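Long-range contacts in anthranilate-CoA ligase (PDB 4WV3), which belongs to the ANL clan of AMP-binding enzymes, which pair a large N-terminal domain with a smaller C-terminal domain: residues A[76-81]-A[227-232]; A[133-138]-A[146-151]; A[287-292]-A[312-317]; A[346-351]-A[366-371]. All coordinates share one frame; numbering follows the deposited sequence.

Contact 1 (A[76-81]-A[227-232]); sequences SFFGIV and NLIFPW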
# COMPACT_ATOMS: atom_id res chain seq x y z
N SER A 76 1.78 -16.88 -10.37
CA SER A 76 0.84 -16.38 -11.37
C SER A 76 1.30 -15.02 -11.88
O SER A 76 1.29 -14.77 -13.09
CB SER A 76 -0.57 -16.27 -10.79
OG SER A 76 -1.08 -17.54 -10.44
N PHE A 77 1.71 -14.16 -10.96
CA PHE A 77 2.16 -12.81 -11.30
C PHE A 77 3.33 -12.83 -12.29
O PHE A 77 3.28 -12.18 -13.33
CB PHE A 77 2.55 -12.04 -10.04
CG PHE A 77 2.99 -10.63 -10.31
CD1 PHE A 77 2.06 -9.61 -10.44
CD2 PHE A 77 4.34 -10.32 -10.42
CE1 PHE A 77 2.46 -8.31 -10.69
CE2 PHE A 77 4.74 -9.02 -10.67
CZ PHE A 77 3.81 -8.01 -10.80
N PHE A 78 4.38 -13.57 -11.95
CA PHE A 78 5.56 -13.63 -12.80
C PHE A 78 5.32 -14.47 -14.06
O PHE A 78 6.02 -14.31 -15.06
CB PHE A 78 6.77 -14.14 -12.02
CG PHE A 78 7.42 -13.08 -11.17
CD1 PHE A 78 8.23 -12.12 -11.75
CD2 PHE A 78 7.22 -13.05 -9.81
CE1 PHE A 78 8.83 -11.14 -10.97
CE2 PHE A 78 7.81 -12.08 -9.02
CZ PHE A 78 8.62 -11.12 -9.61
N GLY A 79 4.33 -15.35 -14.00
CA GLY A 79 3.93 -16.10 -15.18
C GLY A 79 3.28 -15.18 -16.20
O GLY A 79 3.51 -15.31 -17.40
N ILE A 80 2.46 -14.25 -15.71
CA ILE A 80 1.78 -13.28 -16.56
C ILE A 80 2.77 -12.26 -17.14
O ILE A 80 2.75 -11.98 -18.33
CB ILE A 80 0.69 -12.53 -15.77
CG1 ILE A 80 -0.40 -13.49 -15.32
CG2 ILE A 80 0.10 -11.41 -16.62
CD1 ILE A 80 -1.25 -12.94 -14.19
N VAL A 81 3.62 -11.73 -16.27
CA VAL A 81 4.58 -10.70 -16.67
C VAL A 81 5.58 -11.20 -17.71
O VAL A 81 5.86 -10.52 -18.70
CB VAL A 81 5.34 -10.14 -15.44
CG1 VAL A 81 6.49 -9.25 -15.88
CG2 VAL A 81 4.39 -9.38 -14.53
N ASN A 227 7.51 -6.48 -0.28
CA ASN A 227 7.48 -7.88 0.15
C ASN A 227 7.62 -8.88 -1.00
O ASN A 227 7.27 -10.05 -0.85
CB ASN A 227 6.20 -8.16 0.93
CG ASN A 227 6.33 -9.34 1.88
OD1 ASN A 227 7.43 -9.74 2.24
ND2 ASN A 227 5.19 -9.91 2.28
N LEU A 228 8.15 -8.43 -2.13
CA LEU A 228 8.34 -9.31 -3.28
C LEU A 228 9.36 -8.76 -4.27
O LEU A 228 10.44 -9.32 -4.43
CB LEU A 228 7.00 -9.56 -3.98
CG LEU A 228 6.77 -10.97 -4.51
CD1 LEU A 228 5.54 -11.02 -5.40
CD2 LEU A 228 7.99 -11.49 -5.24
N ILE A 229 9.00 -7.67 -4.94
CA ILE A 229 9.84 -7.08 -5.97
C ILE A 229 11.18 -6.59 -5.41
O ILE A 229 12.23 -6.88 -5.97
CB ILE A 229 9.13 -5.91 -6.68
CG1 ILE A 229 7.78 -6.37 -7.23
CG2 ILE A 229 10.00 -5.35 -7.79
CD1 ILE A 229 7.88 -7.53 -8.19
N PHE A 230 11.12 -5.86 -4.30
CA PHE A 230 12.33 -5.30 -3.70
C PHE A 230 13.28 -6.36 -3.12
O PHE A 230 14.48 -6.32 -3.41
CB PHE A 230 12.00 -4.22 -2.65
CG PHE A 230 11.20 -3.06 -3.18
CD1 PHE A 230 10.95 -2.91 -4.54
CD2 PHE A 230 10.71 -2.09 -2.32
CE1 PHE A 230 10.22 -1.84 -5.02
CE2 PHE A 230 9.99 -1.01 -2.79
CZ PHE A 230 9.74 -0.89 -4.15
N PRO A 231 12.77 -7.30 -2.29
CA PRO A 231 13.72 -8.28 -1.74
C PRO A 231 14.29 -9.24 -2.78
O PRO A 231 15.47 -9.59 -2.69
CB PRO A 231 12.86 -9.06 -0.73
CG PRO A 231 11.46 -8.89 -1.21
CD PRO A 231 11.41 -7.50 -1.76
N TRP A 232 13.49 -9.64 -3.76
CA TRP A 232 13.95 -10.57 -4.79
C TRP A 232 14.94 -9.89 -5.75
O TRP A 232 15.72 -10.56 -6.42
CB TRP A 232 12.78 -11.17 -5.56
CG TRP A 232 12.07 -12.25 -4.80
CD1 TRP A 232 12.19 -12.54 -3.48
CD2 TRP A 232 11.13 -13.20 -5.33
NE1 TRP A 232 11.38 -13.60 -3.14
CE2 TRP A 232 10.72 -14.03 -4.27
CE3 TRP A 232 10.59 -13.43 -6.60
CZ2 TRP A 232 9.81 -15.06 -4.43
CZ3 TRP A 232 9.68 -14.46 -6.76
CH2 TRP A 232 9.30 -15.26 -5.68

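Contact 2 (A[133-138]-A[146-151]); sequences HIVVIG and LSFNDW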
# COMPACT_ATOMS: atom_id res chain seq x y z
N HIS A 133 -12.01 -18.04 -19.47
CA HIS A 133 -11.46 -19.09 -18.61
C HIS A 133 -11.24 -18.62 -17.18
O HIS A 133 -10.58 -17.62 -16.94
CB HIS A 133 -10.16 -19.62 -19.20
CG HIS A 133 -10.28 -20.10 -20.61
ND1 HIS A 133 -9.73 -19.41 -21.68
CD2 HIS A 133 -10.89 -21.18 -21.14
CE1 HIS A 133 -10.00 -20.06 -22.80
NE2 HIS A 133 -10.70 -21.14 -22.50
N ILE A 134 -11.79 -19.37 -16.23
CA ILE A 134 -11.58 -19.10 -14.82
C ILE A 134 -10.77 -20.22 -14.17
O ILE A 134 -11.25 -21.35 -14.05
CB ILE A 134 -12.91 -18.94 -14.07
CG1 ILE A 134 -13.69 -17.74 -14.62
CG2 ILE A 134 -12.67 -18.78 -12.58
CD1 ILE A 134 -15.01 -17.49 -13.93
N VAL A 135 -9.55 -19.91 -13.77
CA VAL A 135 -8.69 -20.88 -13.09
C VAL A 135 -8.79 -20.71 -11.58
O VAL A 135 -8.60 -19.61 -11.06
CB VAL A 135 -7.22 -20.73 -13.52
CG1 VAL A 135 -6.35 -21.72 -12.75
CG2 VAL A 135 -7.08 -20.95 -15.02
N VAL A 136 -9.09 -21.80 -10.88
CA VAL A 136 -9.37 -21.73 -9.45
C VAL A 136 -8.24 -22.30 -8.59
O VAL A 136 -7.78 -23.42 -8.81
CB VAL A 136 -10.69 -22.45 -9.11
CG1 VAL A 136 -10.95 -22.39 -7.61
CG2 VAL A 136 -11.84 -21.83 -9.88
N ILE A 137 -7.80 -21.51 -7.61
CA ILE A 137 -6.81 -21.96 -6.65
C ILE A 137 -7.49 -22.48 -5.39
O ILE A 137 -8.32 -21.79 -4.80
CB ILE A 137 -5.86 -20.81 -6.25
CG1 ILE A 137 -5.20 -20.20 -7.49
CG2 ILE A 137 -4.82 -21.30 -5.26
CD1 ILE A 137 -4.45 -18.92 -7.21
N GLY A 138 -7.13 -23.70 -4.99
CA GLY A 138 -7.70 -24.32 -3.81
C GLY A 138 -8.08 -25.77 -4.04
O GLY A 138 -7.71 -26.65 -3.26
N LEU A 146 -11.13 -24.88 -14.27
CA LEU A 146 -9.76 -25.36 -14.28
C LEU A 146 -9.15 -25.15 -12.90
O LEU A 146 -9.13 -24.03 -12.39
CB LEU A 146 -8.94 -24.61 -15.32
CG LEU A 146 -9.33 -24.79 -16.79
CD1 LEU A 146 -8.43 -23.95 -17.68
CD2 LEU A 146 -9.26 -26.25 -17.19
N SER A 147 -8.67 -26.23 -12.29
CA SER A 147 -7.97 -26.13 -11.02
C SER A 147 -6.51 -25.79 -11.29
O SER A 147 -5.94 -26.26 -12.26
CB SER A 147 -8.08 -27.44 -10.24
OG SER A 147 -7.55 -27.30 -8.93
N PHE A 148 -5.93 -24.96 -10.42
CA PHE A 148 -4.59 -24.43 -10.64
C PHE A 148 -3.52 -25.50 -10.88
O PHE A 148 -2.80 -25.44 -11.88
CB PHE A 148 -4.18 -23.53 -9.46
CG PHE A 148 -2.88 -22.81 -9.68
CD1 PHE A 148 -2.84 -21.63 -10.40
CD2 PHE A 148 -1.70 -23.30 -9.15
CE1 PHE A 148 -1.65 -20.95 -10.60
CE2 PHE A 148 -0.50 -22.63 -9.35
CZ PHE A 148 -0.48 -21.46 -10.07
N ASN A 149 -3.43 -26.47 -9.98
CA ASN A 149 -2.42 -27.52 -10.09
C ASN A 149 -2.56 -28.38 -11.35
O ASN A 149 -1.57 -28.70 -12.00
CB ASN A 149 -2.42 -28.41 -8.84
CG ASN A 149 -1.77 -27.74 -7.65
OD1 ASN A 149 -0.95 -26.83 -7.81
ND2 ASN A 149 -2.13 -28.18 -6.45
N ASP A 150 -3.80 -28.74 -11.68
CA ASP A 150 -4.07 -29.54 -12.87
C ASP A 150 -3.81 -28.73 -14.14
O ASP A 150 -3.53 -29.28 -15.20
CB ASP A 150 -5.51 -30.05 -12.86
CG ASP A 150 -5.83 -30.88 -11.63
OD1 ASP A 150 -4.92 -31.56 -11.11
OD2 ASP A 150 -6.99 -30.85 -11.18
N TRP A 151 -3.91 -27.42 -14.00
CA TRP A 151 -3.77 -26.50 -15.12
C TRP A 151 -2.31 -26.30 -15.53
O TRP A 151 -2.01 -26.13 -16.71
CB TRP A 151 -4.42 -25.16 -14.75
CG TRP A 151 -4.33 -24.09 -15.79
CD1 TRP A 151 -4.73 -24.18 -17.10
CD2 TRP A 151 -3.84 -22.76 -15.61
NE1 TRP A 151 -4.50 -22.98 -17.74
CE2 TRP A 151 -3.96 -22.10 -16.84
CE3 TRP A 151 -3.31 -22.07 -14.52
CZ2 TRP A 151 -3.56 -20.77 -17.02
CZ3 TRP A 151 -2.91 -20.75 -14.69
CH2 TRP A 151 -3.04 -20.12 -15.93

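Contact 3 (A[287-292]-A[312-317]); sequences LRLCVS and DIIDGI. With 3UK (5'-O-[(S)-[(2-aminobenzoyl)oxy](hydroxy)phosphoryl]adenosine), chain C.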
# COMPACT_ATOMS: atom_id res chain seq x y z
N LEU A 287 13.76 -8.99 13.63
CA LEU A 287 13.57 -7.69 13.02
C LEU A 287 14.77 -6.78 13.24
O LEU A 287 15.26 -6.64 14.36
CB LEU A 287 12.31 -7.02 13.59
CG LEU A 287 11.06 -6.98 12.72
CD1 LEU A 287 10.88 -8.28 11.94
CD2 LEU A 287 9.83 -6.70 13.58
N ARG A 288 15.25 -6.17 12.16
CA ARG A 288 16.31 -5.17 12.27
C ARG A 288 15.77 -3.81 11.85
O ARG A 288 16.29 -2.77 12.25
CB ARG A 288 17.53 -5.56 11.41
CG ARG A 288 17.33 -5.41 9.91
CD ARG A 288 18.60 -5.80 9.16
NE ARG A 288 18.47 -5.60 7.71
CZ ARG A 288 18.87 -4.50 7.08
NH1 ARG A 288 19.41 -3.50 7.75
NH2 ARG A 288 18.72 -4.40 5.76
N LEU A 289 14.71 -3.83 11.04
CA LEU A 289 14.06 -2.61 10.58
C LEU A 289 12.58 -2.83 10.35
O LEU A 289 12.15 -3.93 9.99
CB LEU A 289 14.71 -2.11 9.29
CG LEU A 289 15.97 -1.25 9.42
CD1 LEU A 289 16.47 -0.85 8.04
CD2 LEU A 289 15.70 -0.03 10.28
N CYS A 290 11.79 -1.78 10.56
CA CYS A 290 10.37 -1.81 10.25
C CYS A 290 10.02 -0.65 9.33
O CYS A 290 10.68 0.39 9.35
CB CYS A 290 9.54 -1.74 11.53
SG CYS A 290 9.62 -3.23 12.56
N VAL A 291 8.99 -0.84 8.51
CA VAL A 291 8.57 0.18 7.56
C VAL A 291 7.09 0.49 7.72
O VAL A 291 6.27 -0.42 7.89
CB VAL A 291 8.84 -0.27 6.10
CG1 VAL A 291 8.44 0.82 5.12
CG2 VAL A 291 10.31 -0.64 5.92
N SER A 292 6.75 1.77 7.69
CA SER A 292 5.36 2.20 7.79
C SER A 292 4.98 3.11 6.63
O SER A 292 5.77 3.94 6.20
CB SER A 292 5.12 2.93 9.12
OG SER A 292 3.78 3.39 9.21
N ASP A 312 13.78 0.61 15.01
CA ASP A 312 13.34 1.83 14.34
C ASP A 312 12.32 1.51 13.26
O ASP A 312 12.43 0.50 12.57
CB ASP A 312 14.53 2.56 13.71
CG ASP A 312 15.52 3.07 14.74
OD1 ASP A 312 16.74 2.94 14.51
OD2 ASP A 312 15.08 3.61 15.78
N ILE A 313 11.33 2.38 13.11
CA ILE A 313 10.37 2.25 12.01
C ILE A 313 10.66 3.29 10.94
O ILE A 313 10.76 4.48 11.22
CB ILE A 313 8.92 2.42 12.49
CG1 ILE A 313 8.54 1.32 13.48
CG2 ILE A 313 7.97 2.40 11.30
CD1 ILE A 313 7.09 1.35 13.88
N ILE A 314 10.81 2.83 9.70
CA ILE A 314 11.05 3.73 8.58
C ILE A 314 9.73 4.15 7.94
O ILE A 314 9.09 3.36 7.25
CB ILE A 314 11.95 3.09 7.51
CG1 ILE A 314 13.27 2.63 8.14
CG2 ILE A 314 12.20 4.06 6.37
CD1 ILE A 314 14.05 3.75 8.80
N ASP A 315 9.32 5.39 8.19
CA ASP A 315 8.11 5.93 7.59
C ASP A 315 8.42 6.63 6.27
O ASP A 315 9.32 7.47 6.20
CB ASP A 315 7.42 6.91 8.54
CG ASP A 315 6.14 7.50 7.96
OD1 ASP A 315 5.46 6.79 7.19
OD2 ASP A 315 5.82 8.66 8.28
N GLY A 316 7.68 6.28 5.23
CA GLY A 316 7.86 6.88 3.92
C GLY A 316 6.56 6.92 3.14
O GLY A 316 5.77 5.97 3.19
N ILE A 317 6.33 8.01 2.41
CA ILE A 317 5.11 8.13 1.62
C ILE A 317 5.30 7.65 0.19
O ILE A 317 6.25 8.04 -0.50
CB ILE A 317 4.55 9.58 1.63
CG1 ILE A 317 3.35 9.69 0.69
CG2 ILE A 317 5.62 10.58 1.25
CD1 ILE A 317 2.79 11.09 0.57
C10 3UK C . -1.08 8.48 1.45
C15 3UK C . 0.81 8.58 3.07
C17 3UK C . 1.48 10.05 4.78
C21 3UK C . -0.80 9.69 0.60
C26 3UK C . 1.61 3.53 -0.96
C28 3UK C . 3.75 3.32 0.15
O01 3UK C . -0.55 4.03 -0.01
C02 3UK C . 0.13 4.05 -1.01
O03 3UK C . -0.49 4.17 -2.29
P04 3UK C . -2.03 4.55 -2.42
O05 3UK C . -2.42 4.57 -3.93
O06 3UK C . -2.35 6.01 -1.81
C07 3UK C . -1.30 6.99 -1.72
C08 3UK C . -1.72 8.03 -0.73
O09 3UK C . -1.66 7.49 0.60
N11 3UK C . 0.12 7.98 2.02
C12 3UK C . 0.77 6.84 1.65
N13 3UK C . 1.87 6.70 2.44
C14 3UK C . 1.92 7.76 3.33
N16 3UK C . 0.61 9.70 3.80
N18 3UK C . 2.55 9.32 5.08
C19 3UK C . 2.82 8.19 4.40
N20 3UK C . 3.96 7.42 4.72
O22 3UK C . -1.85 10.62 0.74
C23 3UK C . -0.78 9.17 -0.76
O24 3UK C . -1.24 10.18 -1.68
O25 3UK C . -2.88 3.50 -1.72
C27 3UK C . 2.41 3.80 0.12
C29 3UK C . 4.27 2.57 -0.95
C30 3UK C . 3.47 2.30 -2.04
C31 3UK C . 2.14 2.77 -2.07
N32 3UK C . 1.29 2.48 -3.22
O HOH W 1 3.38 5.69 7.80

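Contact 4 (A[346-351]-A[366-371]); sequences YELKLV and VLLRSE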
# COMPACT_ATOMS: atom_id res chain seq x y z
N TYR A 346 14.16 11.04 -7.22
CA TYR A 346 12.84 11.65 -7.20
C TYR A 346 12.96 13.13 -6.84
O TYR A 346 13.63 13.48 -5.87
CB TYR A 346 11.93 10.94 -6.19
CG TYR A 346 11.57 9.52 -6.57
CD1 TYR A 346 11.26 9.19 -7.88
CD2 TYR A 346 11.55 8.52 -5.62
CE1 TYR A 346 10.94 7.89 -8.23
CE2 TYR A 346 11.23 7.22 -5.96
CZ TYR A 346 10.92 6.91 -7.27
OH TYR A 346 10.59 5.62 -7.61
N GLU A 347 12.32 13.98 -7.63
CA GLU A 347 12.40 15.42 -7.42
C GLU A 347 11.06 15.96 -6.92
O GLU A 347 10.00 15.66 -7.49
CB GLU A 347 12.82 16.12 -8.71
CG GLU A 347 13.16 17.58 -8.55
CD GLU A 347 13.74 18.17 -9.82
OE1 GLU A 347 14.25 17.40 -10.66
OE2 GLU A 347 13.68 19.41 -9.98
N LEU A 348 11.10 16.75 -5.85
CA LEU A 348 9.89 17.23 -5.19
C LEU A 348 9.65 18.72 -5.42
O LEU A 348 10.57 19.46 -5.77
CB LEU A 348 9.98 16.97 -3.69
CG LEU A 348 9.48 15.64 -3.11
CD1 LEU A 348 9.69 14.48 -4.05
CD2 LEU A 348 10.21 15.40 -1.80
N LYS A 349 8.42 19.13 -5.24
CA LYS A 349 8.00 20.51 -5.41
C LYS A 349 6.74 20.77 -4.58
O LYS A 349 5.88 19.98 -4.57
CB LYS A 349 7.74 20.75 -6.88
CG LYS A 349 7.84 22.18 -7.30
CD LYS A 349 8.14 22.32 -8.75
CE LYS A 349 6.95 21.99 -9.57
NZ LYS A 349 7.03 22.68 -10.85
N LEU A 350 6.67 21.88 -3.84
CA LEU A 350 5.45 22.26 -3.15
C LEU A 350 4.88 23.55 -3.72
O LEU A 350 5.52 24.60 -3.68
CB LEU A 350 5.70 22.42 -1.65
CG LEU A 350 6.09 21.14 -0.89
CD1 LEU A 350 6.27 21.43 0.59
CD2 LEU A 350 5.05 20.05 -1.11
N VAL A 351 3.66 23.47 -4.25
CA VAL A 351 3.04 24.61 -4.91
C VAL A 351 1.69 24.97 -4.31
O VAL A 351 1.03 24.13 -3.69
CB VAL A 351 2.86 24.35 -6.42
CG1 VAL A 351 4.21 24.20 -7.10
CG2 VAL A 351 2.01 23.11 -6.64
N VAL A 366 1.75 18.72 -3.26
CA VAL A 366 2.91 17.92 -3.62
C VAL A 366 2.97 17.59 -5.11
O VAL A 366 2.05 16.98 -5.66
CB VAL A 366 2.95 16.60 -2.83
CG1 VAL A 366 4.06 15.70 -3.35
CG2 VAL A 366 3.14 16.88 -1.36
N LEU A 367 4.05 18.01 -5.75
CA LEU A 367 4.32 17.63 -7.13
C LEU A 367 5.57 16.75 -7.19
O LEU A 367 6.64 17.14 -6.75
CB LEU A 367 4.49 18.86 -8.02
CG LEU A 367 3.19 19.57 -8.41
CD1 LEU A 367 3.48 20.81 -9.25
CD2 LEU A 367 2.27 18.62 -9.16
N LEU A 368 5.40 15.55 -7.74
CA LEU A 368 6.49 14.57 -7.78
C LEU A 368 7.05 14.40 -9.19
O LEU A 368 6.30 14.25 -10.16
CB LEU A 368 6.00 13.22 -7.25
CG LEU A 368 6.92 12.02 -7.46
CD1 LEU A 368 8.24 12.22 -6.73
CD2 LEU A 368 6.24 10.74 -7.01
N ARG A 369 8.37 14.43 -9.29
CA ARG A 369 9.05 14.18 -10.56
C ARG A 369 9.73 12.82 -10.50
O ARG A 369 10.65 12.62 -9.71
CB ARG A 369 10.07 15.29 -10.83
CG ARG A 369 10.74 15.22 -12.19
CD ARG A 369 11.54 16.48 -12.45
NE ARG A 369 12.15 16.49 -13.77
CZ ARG A 369 12.75 17.55 -14.31
NH1 ARG A 369 12.81 18.69 -13.63
NH2 ARG A 369 13.27 17.48 -15.52
N SER A 370 9.27 11.89 -11.33
CA SER A 370 9.71 10.50 -11.24
C SER A 370 9.78 9.80 -12.59
O SER A 370 9.02 10.12 -13.50
CB SER A 370 8.76 9.73 -10.31
OG SER A 370 8.88 8.34 -10.51
N GLU A 371 10.69 8.84 -12.70
CA GLU A 371 10.76 7.99 -13.88
C GLU A 371 10.00 6.69 -13.65
O GLU A 371 9.92 5.84 -14.53
CB GLU A 371 12.21 7.69 -14.25
CG GLU A 371 12.95 8.88 -14.85
CD GLU A 371 14.32 8.51 -15.36
OE1 GLU A 371 14.95 7.59 -14.80
OE2 GLU A 371 14.78 9.15 -16.34

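Contact 1 (A[76-81]-A[227-232])
Both F78 (chi1 -79°) and W232 (chi1 -77°) hold CG anti to their own carbonyl carbon, which sets CG beside the backbone N and sends each ring across toward the other helix. I229 is set the same way at CG1 and carries CD1 toward the facing helix. Segments 76-81 and 227-232 lie on helices 71-83 and 221-234, and their axes stay 13.1 Å apart at closest, a span large side chains must bridge. The F78 ring does most of this. Its CE2 meets L228 CD2 tip to tip at 3.8 Å, with the methyl at the ring edge and in the ring plane. The same CE2 lies 3.8 Å from W232 CZ3, but the two rings, nearly parallel (20°), are displaced, with little of one above the other. F78 CZ approaches I229 CD1 to 3.9 Å, and F77 CE2 adds a looser touch on that methyl at 4.3 Å. L228 CD2 also sits over one face of W232, toward the rim, so the same methyl touches the edge of the F78 ring and a face of the indole. Helix 14-17 adds I15 and L16 against this cluster, and Y192 touches both F77 and I229. No hydrogen bond or charge pair crosses between the segments; the two helices of the N-terminal domain meet through buried hydrocarbon and aromatic surface, held by dispersion and shape.

Contact 2 (A[133-138]-A[146-151])
V135 carries the centre of this contact. Its CB lies 4.0 Å from L146 O, and the two methyls spread from there across the indole of W151. CG1, anti to the backbone N, comes to 3.5 Å from W151 CE3 and also brushes the ring of F148. CG2, anti to the carbonyl carbon, stands over the middle of the six-membered ring of W151, 3.8 Å from its centroid and 11° off the ring normal, a CH-pi contact from above the face; it also touches L146 CB at 4.1 Å. This packing sits at the margin of a parallel sheet of the N-terminal domain, where the short strand 146-147 is the outermost strand beside 133-137 and runs straight into helix 148-152. L146 O takes the V136 N-H at 2.7 Å in a nearly straight bond. V136 O in turn receives F148 N at 2.9 Å, from above the carbonyl plane, so an amide in the first turn of the helix is satisfied by the neighbouring strand. S147, the last strand residue, holds the N-cap position, though its side chain makes no capping bond. F148 lies alongside I137, the two pointing the same way, with I137 CG1 4.0 Å from F148 CB; beyond them, F148 touches V48 of helix 38-54 and T75 of helix 71-83.

Contact 3 (A[287-292]-A[312-317])
Strands 289-292 and 313-318 are the two parallel strands of a beta-alpha-beta unit, joined through helix 299-309, and the second leads directly into the pocket that holds 5'-O-[(S)-[(2-aminobenzoyl)oxy](hydroxy)phosphoryl]adenosine. Their axes are twisted by 27°. The ladder begins with C290 N donating to D312 O at 3.1 Å, continues through I314 N to C290 O and S292 N to I314 O, and ends with G316 N on S292 O at 3.2 Å, nearly along the C=O axis. On the face that packs against Y270, C290 CB rests on I313 CG1 at 3.8 Å, and I313 CG2 reaches S292 CB at 3.6 Å. V291 and I314 occupy the other face. At the pocket end the contact turns polar. With CG anti to its backbone N (chi1 -180°), D315 presents OD1 to the adenine amino nitrogen N20 of the ligand, 3.0 Å away. N20 also makes a weak bond to G316 O, at 2.8 Å. A water accepts from S292 OG at 2.7 Å and donates to D315 OD1, tying the first strand to the ligand-binding carboxylate. I317, one residue on from G316, lays CB and CG1 against the adenine ring. With the water and the amino group both donating to D315 OD1, the carboxylate is probably ionised; two acceptors, D315 OD1 and G316 O, face the amino group, which suits a donor there, with S292 acting from the second shell.

Contact 4 (A[346-351]-A[366-371])
Segments 346-351 and 366-371 run antiparallel, their strand axes at 158° and 4.8 Å apart at closest. E347 and R369 form a hydrogen-bonded pair: E347 N gives to R369 O at 3.0 Å, on a lone pair, and R369 N returns to E347 O at 2.7 Å, in the carbonyl plane. Further along, L367 N reaches K349 O at 2.9 Å. On the face of E347, K349, L367 and R369, the acid and the arginine extend side by side. Their charged planes are 23° apart, and E347 OE1 stands 3.5 Å from R369 NH1, well out of the guanidinium plane, so this salt bridge rests on charge with no N-H aimed at the oxygen. R369 NH2 has a second acidic partner in E391. The strands belong to an antiparallel sheet of the N-terminal domain in which 364-369 lies between 347-351 and 392-401. From the latter strand W392 makes a cation-pi contact with K349, whose chain bends at chi3 (73°) and lays CE on L367 CD1 at 3.7 Å. V351 crosses L367 at about a right angle. The opposite face is hydrocarbon: L350 CD2 lies beside V366 CG2 at 3.7 Å, and the L348 and L368 side chains cross obliquely, CD1 to CD1 at 3.8 Å, where I327 of strand 325-328 touches L348 and F326 touches L368. Past the last paired residues, the Y346 ring has R369 O at its edge, near its plane, and lies against S370 CB; Y346 OH is hydrogen-bonded to T372 OG1, and S370 OG to N322.

All four contacts lie in the N-terminal domain, but at different depths. Contacts 1 and 3 are buried toward the middle of the chain; contact 2 is mostly buried yet lies farthest out, at a sheet margin, while contact 4 is only partly buried and sits across the chain's centre from it. Helix 71-83 serves contacts 1 and 2, and S76 OG touches F148 CE1 at 3.5 Å. Contact 1 is purely apolar, joining helices; contacts 3 and 4 are strand pairings, parallel and antiparallel, while contact 2 combines a parallel pairing with strand-to-helix packing. Polar chemistry follows place: charge on the partly exposed face of contact 4, a carboxylate, water and ligand in contact 3.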